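Local coordinates for amidohydrolase family protein (Acinetobacter baumannii, PDB 4I6K) that probably hydrolyses 2-pyrone-4,6-dicarboxylic acid, as a member of the amidohydrolase family, at residues A[88-93]-A[115-120]; A[212-217]-A[222-227]; A[238-243]-A[274-279]. All coordinates share one frame; numbering follows the deposited sequence.

Contact 1 (A[88-93]-A[115-120]); sequences AIQQYP and KAQGIV
With chi1 at -58°, I89 sets CG1 beside its backbone N and CG2 opposite that N. This makes CG2 the branch that faces Q117, and it stops 3.7 Å from the carbonyl O of Q117. The contact here is between a methyl group and a backbone oxygen. Q90 starts out with its CG beside its own backbone N. Its chain then bends at chi2, 145°, which carries the amide over to the second segment. The side chain of Q117 reaches back to meet it. NE2 of Q90 lies 3.3 Å from OE1 of Q117. The two amide planes are 24° apart, and OE1 of Q117 lies close to the plane of the Q90 amide, so the groups do not stack face to face. NE2 of Q117 has a weak hydrogen bond to the O of N113, in helix 108-115 just before the turn.

G118 closes a type I turn from K115, with its N bonded to the O of K115 at 3.1 Å. It has positive phi, and with no side chain it lets the turn lie close to I89.

The contact joins the C-terminal end of helix 83-91 to the turn between helix 108-115 and strand 119-125. Both belong to the beta/alpha barrel expected of an amidohydrolase. I89 also packs on L96 of strand 96-100, and G118 and V120 pair with G98 of that strand. Q117 and I119 lean on L86 of helix 83-91.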
ATOM      1  N   ALA A  88      16.978  -0.692   5.492  1.00 52.10           N
ATOM      2  CA  ALA A  88      16.399  -2.016   5.659  1.00 51.28           C
ATOM      3  C   ALA A  88      16.472  -2.797   4.359  1.00 57.18           C
ATOM      4  O   ALA A  88      16.779  -3.993   4.364  1.00 46.10           O
ATOM      5  CB  ALA A  88      14.952  -1.909   6.136  1.00 48.73           C
ATOM      6  N   ILE A  89      16.175  -2.115   3.249  1.00 60.39           N
ATOM      7  CA  ILE A  89      16.218  -2.729   1.923  1.00 59.41           C
ATOM      8  C   ILE A  89      17.619  -3.225   1.633  1.00 56.39           C
ATOM      9  O   ILE A  89      17.809  -4.388   1.285  1.00 61.95           O
ATOM     10  CB  ILE A  89      15.843  -1.737   0.812  1.00 65.60           C
ATOM     11  CG1 ILE A  89      14.448  -1.156   1.038  1.00 71.01           C
ATOM     12  CG2 ILE A  89      15.896  -2.426  -0.535  1.00 70.12           C
ATOM     13  CD1 ILE A  89      13.354  -2.123   0.740  1.00 82.26           C
ATOM     14  N   GLN A  90      18.597  -2.335   1.785  1.00 51.88           N
ATOM     15  CA  GLN A  90      20.005  -2.678   1.572  1.00 58.81           C
ATOM     16  C   GLN A  90      20.442  -3.938   2.307  1.00 60.68           C
ATOM     17  O   GLN A  90      21.243  -4.716   1.784  1.00 63.50           O
ATOM     18  CB  GLN A  90      20.910  -1.517   1.970  1.00 60.28           C
ATOM     19  CG  GLN A  90      21.030  -0.455   0.896  1.00 73.07           C
ATOM     20  CD  GLN A  90      21.141   0.942   1.467  1.00 85.08           C
ATOM     21  OE1 GLN A  90      21.801   1.162   2.490  1.00 86.29           O
ATOM     22  NE2 GLN A  90      20.490   1.904   0.807  1.00 81.60           N
ATOM     23  N   GLN A  91      19.922  -4.149   3.513  1.00 57.22           N
ATOM     24  CA  GLN A  91      20.258  -5.354   4.266  1.00 54.76           C
ATOM     25  C   GLN A  91      19.695  -6.613   3.634  1.00 56.95           C
ATOM     26  O   GLN A  91      20.329  -7.667   3.707  1.00 62.38           O
ATOM     27  CB  GLN A  91      19.766  -5.258   5.694  1.00 53.30           C
ATOM     28  CG  GLN A  91      20.417  -4.154   6.461  1.00 58.32           C
ATOM     29  CD  GLN A  91      19.951  -4.129   7.883  1.00 59.14           C
ATOM     30  OE1 GLN A  91      19.812  -3.068   8.482  1.00 66.44           O
ATOM     31  NE2 GLN A  91      19.682  -5.305   8.432  1.00 51.65           N
ATOM     32  N   TYR A  92      18.509  -6.512   3.032  1.00 46.86           N
ATOM     33  CA  TYR A  92      17.895  -7.673   2.390  1.00 50.41           C
ATOM     34  C   TYR A  92      17.430  -7.381   0.975  1.00 59.49           C
ATOM     35  O   TYR A  92      16.260  -7.609   0.634  1.00 57.17           O
ATOM     36  CB  TYR A  92      16.721  -8.182   3.205  1.00 44.01           C
ATOM     37  CG  TYR A  92      17.077  -8.576   4.620  1.00 57.85           C
ATOM     38  CD1 TYR A  92      17.068  -7.630   5.647  1.00 64.16           C
ATOM     39  CD2 TYR A  92      17.407  -9.894   4.934  1.00 57.61           C
ATOM     40  CE1 TYR A  92      17.383  -7.985   6.944  1.00 63.64           C
ATOM     41  CE2 TYR A  92      17.730 -10.260   6.232  1.00 52.63           C
ATOM     42  CZ  TYR A  92      17.713  -9.302   7.231  1.00 65.45           C
ATOM     43  OH  TYR A  92      18.023  -9.657   8.522  1.00 70.17           O
ATOM     44  N   PRO A  93      18.363  -6.923   0.132  1.00 58.28           N
ATOM     45  CA  PRO A  93      18.095  -6.403  -1.202  1.00 60.84           C
ATOM     46  C   PRO A  93      17.469  -7.466  -2.097  1.00 61.62           C
ATOM     47  O   PRO A  93      16.876  -7.154  -3.125  1.00 59.31           O
ATOM     48  CB  PRO A  93      19.491  -6.045  -1.710  1.00 60.79           C
ATOM     49  CG  PRO A  93      20.388  -7.015  -1.002  1.00 60.60           C
ATOM     50  CD  PRO A  93      19.801  -7.139   0.367  1.00 54.13           C
ATOM     51  N   LYS A 115      15.523   5.062  -7.142  1.00 50.31           N
ATOM     52  CA  LYS A 115      15.268   3.882  -7.959  1.00 48.32           C
ATOM     53  C   LYS A 115      16.447   2.923  -7.831  1.00 52.94           C
ATOM     54  O   LYS A 115      16.266   1.718  -7.695  1.00 45.11           O
ATOM     55  CB  LYS A 115      15.045   4.252  -9.431  1.00 48.30           C
ATOM     56  CG  LYS A 115      14.801   3.041 -10.364  1.00 36.63           C
ATOM     57  CD  LYS A 115      14.329   3.504 -11.757  1.00 49.13           C
ATOM     58  CE  LYS A 115      14.069   2.349 -12.716  1.00 40.67           C
ATOM     59  NZ  LYS A 115      12.764   1.690 -12.462  1.00 48.76           N
ATOM     60  N   ALA A 116      17.657   3.475  -7.877  1.00 54.68           N
ATOM     61  CA  ALA A 116      18.879   2.677  -7.760  1.00 57.46           C
ATOM     62  C   ALA A 116      19.019   1.960  -6.411  1.00 55.46           C
ATOM     63  O   ALA A 116      19.894   1.117  -6.244  1.00 61.91           O
ATOM     64  CB  ALA A 116      20.099   3.555  -8.013  1.00 53.49           C
ATOM     65  N   GLN A 117      18.173   2.305  -5.446  1.00 53.23           N
ATOM     66  CA  GLN A 117      18.281   1.731  -4.113  1.00 50.17           C
ATOM     67  C   GLN A 117      17.116   0.787  -3.802  1.00 56.08           C
ATOM     68  O   GLN A 117      16.881   0.415  -2.642  1.00 51.61           O
ATOM     69  CB  GLN A 117      18.363   2.838  -3.077  1.00 48.86           C
ATOM     70  CG  GLN A 117      19.490   3.813  -3.317  1.00 55.26           C
ATOM     71  CD  GLN A 117      19.553   4.878  -2.247  1.00 69.33           C
ATOM     72  OE1 GLN A 117      19.801   4.579  -1.076  1.00 77.86           O
ATOM     73  NE2 GLN A 117      19.327   6.133  -2.638  1.00 63.18           N
ATOM     74  N   GLY A 118      16.383   0.411  -4.848  1.00 55.67           N
ATOM     75  CA  GLY A 118      15.305  -0.572  -4.711  1.00 49.36           C
ATOM     76  C   GLY A 118      13.928   0.004  -4.443  1.00 46.48           C
ATOM     77  O   GLY A 118      13.021  -0.738  -4.084  1.00 52.25           O
ATOM     78  N   ILE A 119      13.781   1.325  -4.609  1.00 46.92           N
ATOM     79  CA  ILE A 119      12.481   2.009  -4.533  1.00 51.22           C
ATOM     80  C   ILE A 119      11.776   1.920  -5.885  1.00 51.72           C
ATOM     81  O   ILE A 119      12.383   2.219  -6.909  1.00 53.90           O
ATOM     82  CB  ILE A 119      12.642   3.498  -4.178  1.00 52.74           C
ATOM     83  CG1 ILE A 119      13.332   3.665  -2.818  1.00 54.16           C
ATOM     84  CG2 ILE A 119      11.286   4.208  -4.248  1.00 47.98           C
ATOM     85  CD1 ILE A 119      12.687   2.858  -1.686  1.00 47.80           C
ATOM     86  N   VAL A 120      10.504   1.515  -5.884  1.00 49.30           N
ATOM     87  CA  VAL A 120       9.790   1.160  -7.120  1.00 45.37           C
ATOM     88  C   VAL A 120       8.466   1.907  -7.297  1.00 49.34           C
ATOM     89  O   VAL A 120       7.677   1.592  -8.189  1.00 45.97           O
ATOM     90  CB  VAL A 120       9.511  -0.363  -7.210  1.00 43.01           C
ATOM     91  CG1 VAL A 120      10.813  -1.143  -7.319  1.00 45.71           C
ATOM     92  CG2 VAL A 120       8.701  -0.841  -5.999  1.00 30.68           C
TER

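Contact 2 (A[212-217]-A[222-227]); sequences SGFYRL and SNINIA
This is a buried, mostly apolar contact between the loop after strand 207-210 and the first turns of helix 222-237, which follows it. F214 and L217 supply most of the loop side. N223 and A227, one helical turn apart, receive them.

The loop backbone sits tightly on the helix, with O of F214 3.3 Å from CB of N223. The F214 ring crosses the N223 side chain at a slant. The amide oxygen OD1 lies near the ring plane at its edge, 3.4 Å from both CD1 and CE1. Ring and amide planes stand almost perpendicular, at 84°. OD1 is buried here and has no hydrogen-bonding partner in the model. The other end of the amide is held: ND2 bonds to the O of G218. With chi1 at 59°, the CG of N223 sits between its backbone N and carbonyl carbon, which turns the amide toward the ring. CE1 of F214 also touches CG1 of I224, and its CB rests 3.7 Å from CB of A227.

L217 lays CD1 over the helix, 3.9 Å from CB of A227 and 4.0 Å from CG2 of I226.

Y215 and R216 turn from the helix toward the bound citrate, probably from the crystallisation liquor. Both reach D248, Y215 by a hydrogen bond from OH and R216 by a salt bridge, and R216 NH1 makes a weak hydrogen bond to the citrate. F214 packs on A266 and A227 on I270, both of helix 260-270.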
ATOM      1  N   SER A 212      -5.342  -5.647   2.183  1.00 45.90           N
ATOM      2  CA  SER A 212      -4.662  -5.633   3.459  1.00 33.48           C
ATOM      3  C   SER A 212      -5.459  -4.766   4.397  1.00 39.97           C
ATOM      4  O   SER A 212      -6.352  -4.036   3.958  1.00 40.73           O
ATOM      5  CB  SER A 212      -3.294  -4.988   3.277  1.00 40.60           C
ATOM      6  OG  SER A 212      -3.433  -3.665   2.775  1.00 40.40           O
ATOM      7  N   GLY A 213      -5.116  -4.826   5.682  1.00 39.20           N
ATOM      8  CA  GLY A 213      -5.634  -3.873   6.665  1.00 48.37           C
ATOM      9  C   GLY A 213      -7.146  -3.870   6.826  1.00 41.59           C
ATOM     10  O   GLY A 213      -7.740  -2.829   7.125  1.00 42.38           O
ATOM     11  N   PHE A 214      -7.767  -5.033   6.651  1.00 43.95           N
ATOM     12  CA  PHE A 214      -9.208  -5.149   6.846  1.00 44.74           C
ATOM     13  C   PHE A 214      -9.609  -4.460   8.140  1.00 49.42           C
ATOM     14  O   PHE A 214     -10.709  -3.917   8.245  1.00 53.86           O
ATOM     15  CB  PHE A 214      -9.621  -6.608   6.939  1.00 53.18           C
ATOM     16  CG  PHE A 214      -9.248  -7.247   8.248  1.00 58.75           C
ATOM     17  CD1 PHE A 214     -10.138  -7.249   9.311  1.00 59.81           C
ATOM     18  CD2 PHE A 214      -7.994  -7.812   8.425  1.00 55.34           C
ATOM     19  CE1 PHE A 214      -9.795  -7.823  10.520  1.00 55.25           C
ATOM     20  CE2 PHE A 214      -7.635  -8.390   9.635  1.00 53.06           C
ATOM     21  CZ  PHE A 214      -8.538  -8.401  10.682  1.00 56.06           C
ATOM     22  N   TYR A 215      -8.720  -4.487   9.131  1.00 52.17           N
ATOM     23  CA  TYR A 215      -9.034  -3.926  10.448  1.00 53.58           C
ATOM     24  C   TYR A 215      -9.055  -2.395  10.492  1.00 54.67           C
ATOM     25  O   TYR A 215      -9.337  -1.822  11.549  1.00 61.40           O
ATOM     26  CB  TYR A 215      -8.078  -4.461  11.521  1.00 38.30           C
ATOM     27  CG  TYR A 215      -6.629  -4.264  11.159  1.00 49.34           C
ATOM     28  CD1 TYR A 215      -5.896  -5.301  10.582  1.00 53.19           C
ATOM     29  CD2 TYR A 215      -5.996  -3.033  11.364  1.00 37.98           C
ATOM     30  CE1 TYR A 215      -4.573  -5.131  10.234  1.00 47.05           C
ATOM     31  CE2 TYR A 215      -4.665  -2.854  11.026  1.00 46.95           C
ATOM     32  CZ  TYR A 215      -3.961  -3.910  10.457  1.00 42.40           C
ATOM     33  OH  TYR A 215      -2.644  -3.754  10.104  1.00 50.91           O
ATOM     34  N   ARG A 216      -8.753  -1.729   9.374  1.00 53.77           N
ATOM     35  CA  ARG A 216      -8.908  -0.261   9.318  1.00 52.53           C
ATOM     36  C   ARG A 216     -10.280   0.125   8.766  1.00 46.52           C
ATOM     37  O   ARG A 216     -10.608   1.307   8.583  1.00 49.13           O
ATOM     38  CB  ARG A 216      -7.792   0.387   8.496  1.00 50.65           C
ATOM     39  CG  ARG A 216      -6.403  -0.021   8.947  1.00 58.27           C
ATOM     40  CD  ARG A 216      -5.330   0.901   8.399  1.00 42.75           C
ATOM     41  NE  ARG A 216      -3.998   0.501   8.850  1.00 54.95           N
ATOM     42  CZ  ARG A 216      -3.459   0.864  10.009  1.00 53.54           C
ATOM     43  NH1 ARG A 216      -2.238   0.453  10.339  1.00 45.97           N
ATOM     44  NH2 ARG A 216      -4.142   1.636  10.845  1.00 56.99           N
ATOM     45  N   LEU A 217     -11.082  -0.890   8.497  1.00 46.93           N
ATOM     46  CA  LEU A 217     -12.393  -0.688   7.900  1.00 58.14           C
ATOM     47  C   LEU A 217     -13.486  -0.531   8.982  1.00 60.32           C
ATOM     48  O   LEU A 217     -14.632  -0.220   8.675  1.00 61.45           O
ATOM     49  CB  LEU A 217     -12.713  -1.846   6.939  1.00 44.53           C
ATOM     50  CG  LEU A 217     -11.711  -2.142   5.812  1.00 54.13           C
ATOM     51  CD1 LEU A 217     -12.093  -3.418   5.060  1.00 51.89           C
ATOM     52  CD2 LEU A 217     -11.573  -0.958   4.836  1.00 41.17           C
ATOM     53  N   SER A 222     -17.397  -6.975  12.133  1.00 69.03           N
ATOM     54  CA  SER A 222     -17.873  -6.231  10.974  1.00 74.29           C
ATOM     55  C   SER A 222     -16.804  -6.077   9.881  1.00 78.28           C
ATOM     56  O   SER A 222     -16.979  -6.531   8.745  1.00 75.07           O
ATOM     57  CB  SER A 222     -18.359  -4.848  11.414  1.00 72.43           C
ATOM     58  OG  SER A 222     -18.405  -3.956  10.314  1.00 82.80           O
ATOM     59  N   ASN A 223     -15.696  -5.435  10.244  1.00 77.79           N
ATOM     60  CA  ASN A 223     -14.646  -5.080   9.290  1.00 75.75           C
ATOM     61  C   ASN A 223     -14.166  -6.218   8.387  1.00 66.81           C
ATOM     62  O   ASN A 223     -13.662  -5.973   7.293  1.00 67.98           O
ATOM     63  CB  ASN A 223     -13.463  -4.424  10.011  1.00 71.04           C
ATOM     64  CG  ASN A 223     -12.856  -5.317  11.079  1.00 71.44           C
ATOM     65  OD1 ASN A 223     -12.955  -6.544  11.021  1.00 77.02           O
ATOM     66  ND2 ASN A 223     -12.208  -4.700  12.056  1.00 65.11           N
ATOM     67  N   ILE A 224     -14.322  -7.455   8.836  1.00 62.60           N
ATOM     68  CA  ILE A 224     -13.931  -8.594   8.016  1.00 65.46           C
ATOM     69  C   ILE A 224     -15.006  -8.879   6.972  1.00 64.53           C
ATOM     70  O   ILE A 224     -14.717  -9.365   5.872  1.00 61.10           O
ATOM     71  CB  ILE A 224     -13.674  -9.861   8.863  1.00 61.12           C
ATOM     72  CG1 ILE A 224     -13.194  -9.477  10.265  1.00 77.70           C
ATOM     73  CG2 ILE A 224     -12.655 -10.757   8.181  1.00 51.19           C
ATOM     74  CD1 ILE A 224     -13.106 -10.651  11.246  1.00 84.50           C
ATOM     75  N   ASN A 225     -16.251  -8.642   7.344  1.00 65.08           N
ATOM     76  CA  ASN A 225     -17.311  -8.778   6.381  1.00 68.76           C
ATOM     77  C   ASN A 225     -17.261  -7.735   5.279  1.00 55.36           C
ATOM     78  O   ASN A 225     -17.369  -8.057   4.118  1.00 51.56           O
ATOM     79  CB  ASN A 225     -18.664  -8.779   7.067  1.00 74.25           C
ATOM     80  CG  ASN A 225     -19.749  -9.224   6.153  1.00 91.76           C
ATOM     81  OD1 ASN A 225     -20.617  -8.447   5.783  1.00101.92           O
ATOM     82  ND2 ASN A 225     -19.686 -10.478   5.737  1.00 96.23           N
ATOM     83  N   ILE A 226     -17.051  -6.487   5.662  1.00 57.31           N
ATOM     84  CA  ILE A 226     -16.768  -5.418   4.720  1.00 45.00           C
ATOM     85  C   ILE A 226     -15.650  -5.878   3.793  1.00 53.92           C
ATOM     86  O   ILE A 226     -15.837  -5.948   2.577  1.00 55.55           O
ATOM     87  CB  ILE A 226     -16.369  -4.140   5.447  1.00 48.20           C
ATOM     88  CG1 ILE A 226     -17.530  -3.673   6.322  1.00 52.68           C
ATOM     89  CG2 ILE A 226     -15.992  -3.057   4.443  1.00 44.43           C
ATOM     90  CD1 ILE A 226     -18.839  -3.575   5.540  1.00 53.41           C
ATOM     91  N   ALA A 227     -14.495  -6.223   4.363  1.00 43.98           N
ATOM     92  CA  ALA A 227     -13.394  -6.758   3.557  1.00 45.16           C
ATOM     93  C   ALA A 227     -13.867  -7.849   2.568  1.00 45.47           C
ATOM     94  O   ALA A 227     -13.515  -7.839   1.390  1.00 54.75           O
ATOM     95  CB  ALA A 227     -12.281  -7.287   4.463  1.00 45.90           C
TER

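Contact 3 (A[238-243]-A[274-279]); sequences GFLHKL and KHEQCL
L240 and H241 make the contact from the first segment, and both meet L279. The segment starts at G238, whose positive phi ends helix 222-237 in a Schellman motif. L240 holds its CG opposite its backbone N, chi1 -163°. That sends CD2 to the second segment, 3.8 Å from CD1 of L279 and 4.0 Å from CG of E276. Its side chain crosses both of theirs at about a right angle. The carboxylate of E276 is used elsewhere: OE2 forms a salt bridge with K235 and OE1 a hydrogen bond with Y231, both on helix 222-237.

In the beta/alpha barrel, this segment is the link from helix 222-237 to the last strand, 243-244. The partner is the C-terminal helix 274-289.

H241 comes next. Its ring offers one face to CD1 of L279, a CH-pi contact. The methyl stands 3.7 Å from the ring centroid, 23° off the normal, and is 3.4 Å from CE1. At K242 the chain turns, with its N bonded to O of F239 at 2.8 Å. NZ of K242 bonds to the O of V204 and of H207, and the side chain makes a cation-pi contact with W208. L243 enters the strand, and its O accepts a bond from ND2 of N284.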
ATOM      1  N   GLY A 238     -13.940  -8.120 -12.401  1.00 46.36           N
ATOM      2  CA  GLY A 238     -12.870  -8.675 -13.235  1.00 49.10           C
ATOM      3  C   GLY A 238     -11.436  -8.379 -12.797  1.00 52.58           C
ATOM      4  O   GLY A 238     -10.498  -8.500 -13.598  1.00 52.82           O
ATOM      5  N   PHE A 239     -11.253  -8.018 -11.527  1.00 48.82           N
ATOM      6  CA  PHE A 239      -9.961  -7.538 -11.034  1.00 43.84           C
ATOM      7  C   PHE A 239      -9.139  -8.548 -10.199  1.00 52.38           C
ATOM      8  O   PHE A 239      -8.206  -8.163  -9.481  1.00 47.55           O
ATOM      9  CB  PHE A 239     -10.153  -6.237 -10.243  1.00 46.76           C
ATOM     10  CG  PHE A 239     -10.516  -5.048 -11.101  1.00 51.64           C
ATOM     11  CD1 PHE A 239      -9.587  -4.049 -11.356  1.00 47.48           C
ATOM     12  CD2 PHE A 239     -11.787  -4.928 -11.653  1.00 43.23           C
ATOM     13  CE1 PHE A 239      -9.913  -2.952 -12.156  1.00 42.96           C
ATOM     14  CE2 PHE A 239     -12.115  -3.837 -12.442  1.00 46.72           C
ATOM     15  CZ  PHE A 239     -11.171  -2.848 -12.697  1.00 44.19           C
ATOM     16  N   LEU A 240      -9.471  -9.830 -10.295  1.00 44.82           N
ATOM     17  CA  LEU A 240      -8.727 -10.869  -9.571  1.00 45.44           C
ATOM     18  C   LEU A 240      -7.204 -10.818  -9.743  1.00 48.76           C
ATOM     19  O   LEU A 240      -6.467 -11.131  -8.808  1.00 47.00           O
ATOM     20  CB  LEU A 240      -9.205 -12.264  -9.982  1.00 47.81           C
ATOM     21  CG  LEU A 240      -8.769 -13.337  -8.995  1.00 48.90           C
ATOM     22  CD1 LEU A 240      -9.296 -12.973  -7.592  1.00 44.01           C
ATOM     23  CD2 LEU A 240      -9.269 -14.697  -9.454  1.00 53.55           C
ATOM     24  N   HIS A 241      -6.733 -10.457 -10.935  1.00 48.85           N
ATOM     25  CA  HIS A 241      -5.294 -10.471 -11.211  1.00 48.38           C
ATOM     26  C   HIS A 241      -4.672  -9.128 -10.882  1.00 45.20           C
ATOM     27  O   HIS A 241      -3.474  -8.909 -11.066  1.00 48.87           O
ATOM     28  CB  HIS A 241      -5.009 -10.892 -12.656  1.00 46.42           C
ATOM     29  CG  HIS A 241      -5.546 -12.245 -12.981  1.00 56.58           C
ATOM     30  ND1 HIS A 241      -4.735 -13.344 -13.155  1.00 58.48           N
ATOM     31  CD2 HIS A 241      -6.819 -12.692 -13.099  1.00 57.48           C
ATOM     32  CE1 HIS A 241      -5.485 -14.406 -13.394  1.00 53.81           C
ATOM     33  NE2 HIS A 241      -6.752 -14.038 -13.366  1.00 47.27           N
ATOM     34  N   LYS A 242      -5.497  -8.241 -10.351  1.00 43.24           N
ATOM     35  CA  LYS A 242      -5.034  -6.930  -9.956  1.00 43.94           C
ATOM     36  C   LYS A 242      -4.956  -6.827  -8.431  1.00 43.78           C
ATOM     37  O   LYS A 242      -4.680  -5.763  -7.877  1.00 45.92           O
ATOM     38  CB  LYS A 242      -5.974  -5.867 -10.524  1.00 47.35           C
ATOM     39  CG  LYS A 242      -6.236  -6.002 -12.032  1.00 47.23           C
ATOM     40  CD  LYS A 242      -4.950  -6.134 -12.855  1.00 42.12           C
ATOM     41  CE  LYS A 242      -3.995  -4.938 -12.637  1.00 45.93           C
ATOM     42  NZ  LYS A 242      -4.475  -3.630 -13.214  1.00 38.87           N
ATOM     43  N   LEU A 243      -5.197  -7.940  -7.755  1.00 43.41           N
ATOM     44  CA  LEU A 243      -5.283  -7.917  -6.304  1.00 45.91           C
ATOM     45  C   LEU A 243      -3.998  -8.406  -5.665  1.00 45.56           C
ATOM     46  O   LEU A 243      -3.417  -9.395  -6.104  1.00 54.55           O
ATOM     47  CB  LEU A 243      -6.452  -8.772  -5.828  1.00 39.19           C
ATOM     48  CG  LEU A 243      -7.839  -8.323  -6.307  1.00 49.91           C
ATOM     49  CD1 LEU A 243      -8.937  -9.203  -5.687  1.00 36.51           C
ATOM     50  CD2 LEU A 243      -8.058  -6.839  -5.997  1.00 39.45           C
ATOM     51  N   LYS A 274      -7.994 -21.389  -2.600  1.00 57.22           N
ATOM     52  CA  LYS A 274      -6.535 -21.439  -2.607  1.00 63.84           C
ATOM     53  C   LYS A 274      -5.897 -21.143  -3.970  1.00 59.88           C
ATOM     54  O   LYS A 274      -4.741 -20.720  -4.040  1.00 62.33           O
ATOM     55  CB  LYS A 274      -6.015 -22.771  -2.041  1.00 67.84           C
ATOM     56  CG  LYS A 274      -4.476 -22.830  -1.984  1.00 91.62           C
ATOM     57  CD  LYS A 274      -3.925 -24.253  -1.832  1.00100.81           C
ATOM     58  CE  LYS A 274      -2.436 -24.335  -2.212  1.00 96.59           C
ATOM     59  NZ  LYS A 274      -2.198 -24.265  -3.691  1.00 77.67           N
ATOM     60  N   HIS A 275      -6.634 -21.371  -5.052  1.00 59.44           N
ATOM     61  CA  HIS A 275      -6.167 -20.945  -6.358  1.00 55.53           C
ATOM     62  C   HIS A 275      -6.046 -19.424  -6.336  1.00 59.43           C
ATOM     63  O   HIS A 275      -5.052 -18.865  -6.801  1.00 52.11           O
ATOM     64  CB  HIS A 275      -7.125 -21.375  -7.474  1.00 60.81           C
ATOM     65  CG  HIS A 275      -7.513 -22.822  -7.418  1.00 74.85           C
ATOM     66  ND1 HIS A 275      -6.588 -23.846  -7.465  1.00 74.76           N
ATOM     67  CD2 HIS A 275      -8.728 -23.417  -7.336  1.00 78.86           C
ATOM     68  CE1 HIS A 275      -7.216 -25.007  -7.404  1.00 70.00           C
ATOM     69  NE2 HIS A 275      -8.515 -24.774  -7.326  1.00 81.32           N
ATOM     70  N   GLU A 276      -7.069 -18.763  -5.791  1.00 49.55           N
ATOM     71  CA  GLU A 276      -7.072 -17.309  -5.679  1.00 51.16           C
ATOM     72  C   GLU A 276      -5.999 -16.788  -4.721  1.00 55.36           C
ATOM     73  O   GLU A 276      -5.401 -15.726  -4.941  1.00 46.32           O
ATOM     74  CB  GLU A 276      -8.441 -16.818  -5.247  1.00 51.39           C
ATOM     75  CG  GLU A 276      -9.501 -17.064  -6.287  1.00 48.73           C
ATOM     76  CD  GLU A 276     -10.873 -16.655  -5.800  1.00 65.63           C
ATOM     77  OE1 GLU A 276     -10.959 -16.110  -4.677  1.00 65.23           O
ATOM     78  OE2 GLU A 276     -11.864 -16.886  -6.528  1.00 59.07           O
ATOM     79  N   GLN A 277      -5.759 -17.534  -3.652  1.00 52.10           N
ATOM     80  CA  GLN A 277      -4.675 -17.188  -2.748  1.00 56.26           C
ATOM     81  C   GLN A 277      -3.332 -17.223  -3.488  1.00 57.05           C
ATOM     82  O   GLN A 277      -2.479 -16.366  -3.273  1.00 60.88           O
ATOM     83  CB  GLN A 277      -4.668 -18.106  -1.524  1.00 51.47           C
ATOM     84  CG  GLN A 277      -5.839 -17.896  -0.547  1.00 59.40           C
ATOM     85  CD  GLN A 277      -5.864 -18.944   0.562  1.00 55.86           C
ATOM     86  OE1 GLN A 277      -5.007 -19.821   0.610  1.00 63.23           O
ATOM     87  NE2 GLN A 277      -6.844 -18.854   1.454  1.00 53.81           N
ATOM     88  N   CYS A 278      -3.158 -18.198  -4.376  1.00 57.34           N
ATOM     89  CA  CYS A 278      -1.925 -18.294  -5.146  0.50 61.33           C
ATOM     90  C   CYS A 278      -1.709 -17.073  -6.051  1.00 62.05           C
ATOM     91  O   CYS A 278      -0.603 -16.529  -6.109  1.00 61.66           O
ATOM     92  CB  CYS A 278      -1.881 -19.606  -5.939  0.50 62.84           C
ATOM     93  SG  CYS A 278      -1.699 -21.106  -4.905  0.50 66.06           S
ATOM     94  N   LEU A 279      -2.758 -16.630  -6.739  1.00 60.46           N
ATOM     95  CA  LEU A 279      -2.639 -15.465  -7.603  1.00 56.55           C
ATOM     96  C   LEU A 279      -2.283 -14.264  -6.756  1.00 52.17           C
ATOM     97  O   LEU A 279      -1.375 -13.500  -7.084  1.00 59.23           O
ATOM     98  CB  LEU A 279      -3.953 -15.182  -8.328  1.00 55.43           C
ATOM     99  CG  LEU A 279      -4.347 -15.993  -9.561  1.00 47.11           C
ATOM    100  CD1 LEU A 279      -5.597 -15.374 -10.150  1.00 37.52           C
ATOM    101  CD2 LEU A 279      -3.233 -16.024 -10.601  1.00 43.71           C
TER

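In the fold
Along the chain the contacts come in series, contact 1, then 2, then 3. All belong to one beta/alpha barrel with a parallel sheet of eight strands. Contact 1 joins helix 83-91 to the turn before strand 119-125. Contacts 2 and 3 lie by the last two strands and share helix 222-237: contact 2 uses its start, and contact 3 joins the link after its end to helix 274-289. Their centres are about 18 Å apart. The centre of contact 1 is about 30 Å from that of contact 2, across the chain's centre, and about 27 Å from that of contact 3. The contacts do not touch and sit on separate parts of the barrel wall. The side chain of Y215 is about 6 Å from the bound citric acid.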